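Local coordinates for flagellar motor switch protein FliG (PDB 5TDY), which probably forms part of the switch complex at the base of the flagellar basal body, which contacts motor components that set the direction of rotation, at residues 10-16 / 43-49. Residues are numbered along the deposited sequence; the frame is centred on the assembly and turned at random.
Sequences RKAAVLL and IANIGRV
Helix 8-19 meets the last turn of helix 33-44 at Ala13 and Ile43, whose CA atoms lie 5.1 Å apart, and beyond that helix the chain from Asn45 onward follows helix 8-19 and brings Val49 near Val14, with 7.2 Å between their CA atoms. Arg10 makes the polar part of the contact. Its CG is anti to the backbone N (chi1 180°) and the chain stays extended to NE, which carries the guanidinium out to the loop. Arg10 NH1 donates to the backbone O of Ile46 at 2.9 Å. This bond is nearly straight (174° at the hydrogen) and uses a lone pair in the carbonyl plane. Arg10 NH2 donates to the backbone O of Arg48 at 3.0 Å, a more bent bond with the donor tilted from that carbonyl plane. Both oxygens lie at the guanidinium edge, and NE forms a salt bridge with Glu53 of helix 51-66. The flat group is thus held at three nitrogens. With an alanine in place of Arg10, the carbonyls of Ile46 and Arg48 would probably lose this donor and Glu53 its mate. The Ile46 side chain crosses that of Arg10 at about a right angle, with Ile46 CG1 3.4 Å from Arg10 NH1. CG1 is anti to the backbone N (chi1 -165°), and the chain goes on to the helix, where Ile46 CD1 sits 3.8 Å from Ala13 CB and equally close to Val14 CG2. Val14 CG1 meets Val49 CG1 at 4.1 Å. At the other end, the side chains of Ile43 and Leu16 cross at about a right angle, with Ile43 CD1 3.9 Å from Leu16 CD1. Within the all-helical FliG N-terminal domain, the contact joins helix 8-19 to the end of helix 33-44 and the residues after it. Val14 also packs on Val57 and Val49 on Lys54 of helix 51-66, while Leu16 and Ile43 continue onto helix 21-28 through Val27 and Met28.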
loop_
_atom_site.group_PDB
_atom_site.type_symbol
_atom_site.label_atom_id
_atom_site.label_comp_id
_atom_site.label_asym_id
_atom_site.label_seq_id
_atom_site.Cartn_x
_atom_site.Cartn_y
_atom_site.Cartn_z
ATOM N N ARG B 10 7.424 1.480 11.098
ATOM C CA ARG B 10 6.599 0.281 11.036
ATOM C C ARG B 10 5.859 0.171 9.704
ATOM O O ARG B 10 5.661 -0.938 9.186
ATOM C CB ARG B 10 5.617 0.270 12.200
ATOM C CG ARG B 10 4.722 -0.937 12.214
ATOM C CD ARG B 10 3.996 -1.088 13.530
ATOM N NE ARG B 10 3.123 -2.262 13.503
ATOM C CZ ARG B 10 3.530 -3.498 13.777
ATOM N NH1 ARG B 10 4.795 -3.717 14.111
ATOM N NH2 ARG B 10 2.675 -4.506 13.729
ATOM N N LYS B 11 5.403 1.303 9.154
ATOM C CA LYS B 11 4.762 1.265 7.841
ATOM C C LYS B 11 5.689 0.648 6.801
ATOM O O LYS B 11 5.284 -0.238 6.045
ATOM C CB LYS B 11 4.333 2.665 7.407
ATOM C CG LYS B 11 3.160 3.220 8.203
ATOM C CD LYS B 11 2.493 4.350 7.464
ATOM C CE LYS B 11 2.837 5.680 8.068
ATOM N NZ LYS B 11 1.765 6.654 7.740
ATOM N N ALA B 12 6.943 1.095 6.753
ATOM C CA ALA B 12 7.877 0.517 5.788
ATOM C C ALA B 12 8.078 -0.974 6.041
ATOM O O ALA B 12 8.199 -1.758 5.098
ATOM C CB ALA B 12 9.219 1.255 5.834
ATOM N N ALA B 13 8.125 -1.386 7.311
ATOM C CA ALA B 13 8.323 -2.797 7.610
ATOM C C ALA B 13 7.112 -3.623 7.191
ATOM O O ALA B 13 7.265 -4.727 6.656
ATOM C CB ALA B 13 8.624 -2.986 9.100
ATOM N N VAL B 14 5.903 -3.104 7.427
ATOM C CA VAL B 14 4.696 -3.816 7.026
ATOM C C VAL B 14 4.659 -3.984 5.511
ATOM O O VAL B 14 4.303 -5.056 4.996
ATOM C CB VAL B 14 3.440 -3.097 7.565
ATOM C CG1 VAL B 14 2.157 -3.666 6.924
ATOM C CG2 VAL B 14 3.370 -3.209 9.104
ATOM N N LEU B 15 5.065 -2.948 4.768
ATOM C CA LEU B 15 5.029 -3.048 3.314
ATOM C C LEU B 15 5.985 -4.121 2.822
ATOM O O LEU B 15 5.625 -4.941 1.963
ATOM C CB LEU B 15 5.361 -1.694 2.671
ATOM C CG LEU B 15 5.234 -1.559 1.146
ATOM C CD1 LEU B 15 3.775 -1.637 0.740
ATOM C CD2 LEU B 15 5.834 -0.251 0.678
ATOM N N LEU B 16 7.208 -4.148 3.364
ATOM C CA LEU B 16 8.175 -5.133 2.888
ATOM C C LEU B 16 7.774 -6.549 3.290
ATOM O O LEU B 16 8.024 -7.499 2.545
ATOM C CB LEU B 16 9.578 -4.791 3.396
ATOM C CG LEU B 16 10.137 -3.483 2.805
ATOM C CD1 LEU B 16 11.386 -3.075 3.546
ATOM C CD2 LEU B 16 10.418 -3.635 1.293
ATOM N N ILE B 43 12.076 -4.884 10.556
ATOM C CA ILE B 43 11.342 -6.069 10.117
ATOM C C ILE B 43 11.458 -7.184 11.147
ATOM O O ILE B 43 10.475 -7.873 11.448
ATOM C CB ILE B 43 11.839 -6.512 8.731
ATOM C CG1 ILE B 43 11.531 -5.393 7.720
ATOM C CG2 ILE B 43 11.187 -7.849 8.323
ATOM C CD1 ILE B 43 12.150 -5.629 6.367
ATOM N N ALA B 44 12.653 -7.361 11.729
ATOM C CA ALA B 44 12.890 -8.507 12.605
ATOM C C ALA B 44 12.045 -8.433 13.864
ATOM O O ALA B 44 11.620 -9.467 14.384
ATOM C CB ALA B 44 14.371 -8.605 12.973
ATOM N N ASN B 45 11.758 -7.223 14.331
ATOM C CA ASN B 45 10.979 -6.988 15.534
ATOM C C ASN B 45 9.552 -6.540 15.230
ATOM O O ASN B 45 8.931 -5.890 16.073
ATOM C CB ASN B 45 11.683 -5.942 16.401
ATOM C CG ASN B 45 13.039 -6.411 16.872
ATOM O OD1 ASN B 45 13.137 -7.306 17.714
ATOM N ND2 ASN B 45 14.098 -5.832 16.314
ATOM N N ILE B 46 9.021 -6.871 14.049
ATOM C CA ILE B 46 7.716 -6.349 13.659
ATOM C C ILE B 46 6.595 -7.044 14.419
ATOM O O ILE B 46 5.528 -6.456 14.639
ATOM C CB ILE B 46 7.520 -6.457 12.134
ATOM C CG1 ILE B 46 6.346 -5.586 11.675
ATOM C CG2 ILE B 46 7.270 -7.884 11.707
ATOM C CD1 ILE B 46 6.114 -5.648 10.163
ATOM N N GLY B 47 6.802 -8.288 14.830
ATOM C CA GLY B 47 5.754 -8.993 15.544
ATOM C C GLY B 47 4.589 -9.391 14.648
ATOM O O GLY B 47 4.743 -9.693 13.460
ATOM N N ARG B 48 3.404 -9.419 15.245
ATOM C CA ARG B 48 2.169 -9.653 14.512
ATOM C C ARG B 48 1.742 -8.402 13.756
ATOM O O ARG B 48 1.850 -7.287 14.270
ATOM C CB ARG B 48 1.055 -10.067 15.479
ATOM C CG ARG B 48 -0.354 -9.693 15.010
ATOM C CD ARG B 48 -1.438 -9.824 16.088
ATOM N NE ARG B 48 -1.205 -10.960 16.990
ATOM C CZ ARG B 48 -0.614 -10.876 18.184
ATOM N NH1 ARG B 48 -0.419 -11.960 18.922
ATOM N NH2 ARG B 48 -0.212 -9.699 18.642
ATOM N N VAL B 49 1.252 -8.594 12.534
ATOM C CA VAL B 49 0.673 -7.524 11.728
ATOM C C VAL B 49 -0.834 -7.749 11.691
ATOM O O VAL B 49 -1.294 -8.812 11.268
ATOM C CB VAL B 49 1.265 -7.489 10.307
ATOM C CG1 VAL B 49 0.527 -6.465 9.436
ATOM C CG2 VAL B 49 2.745 -7.153 10.340
#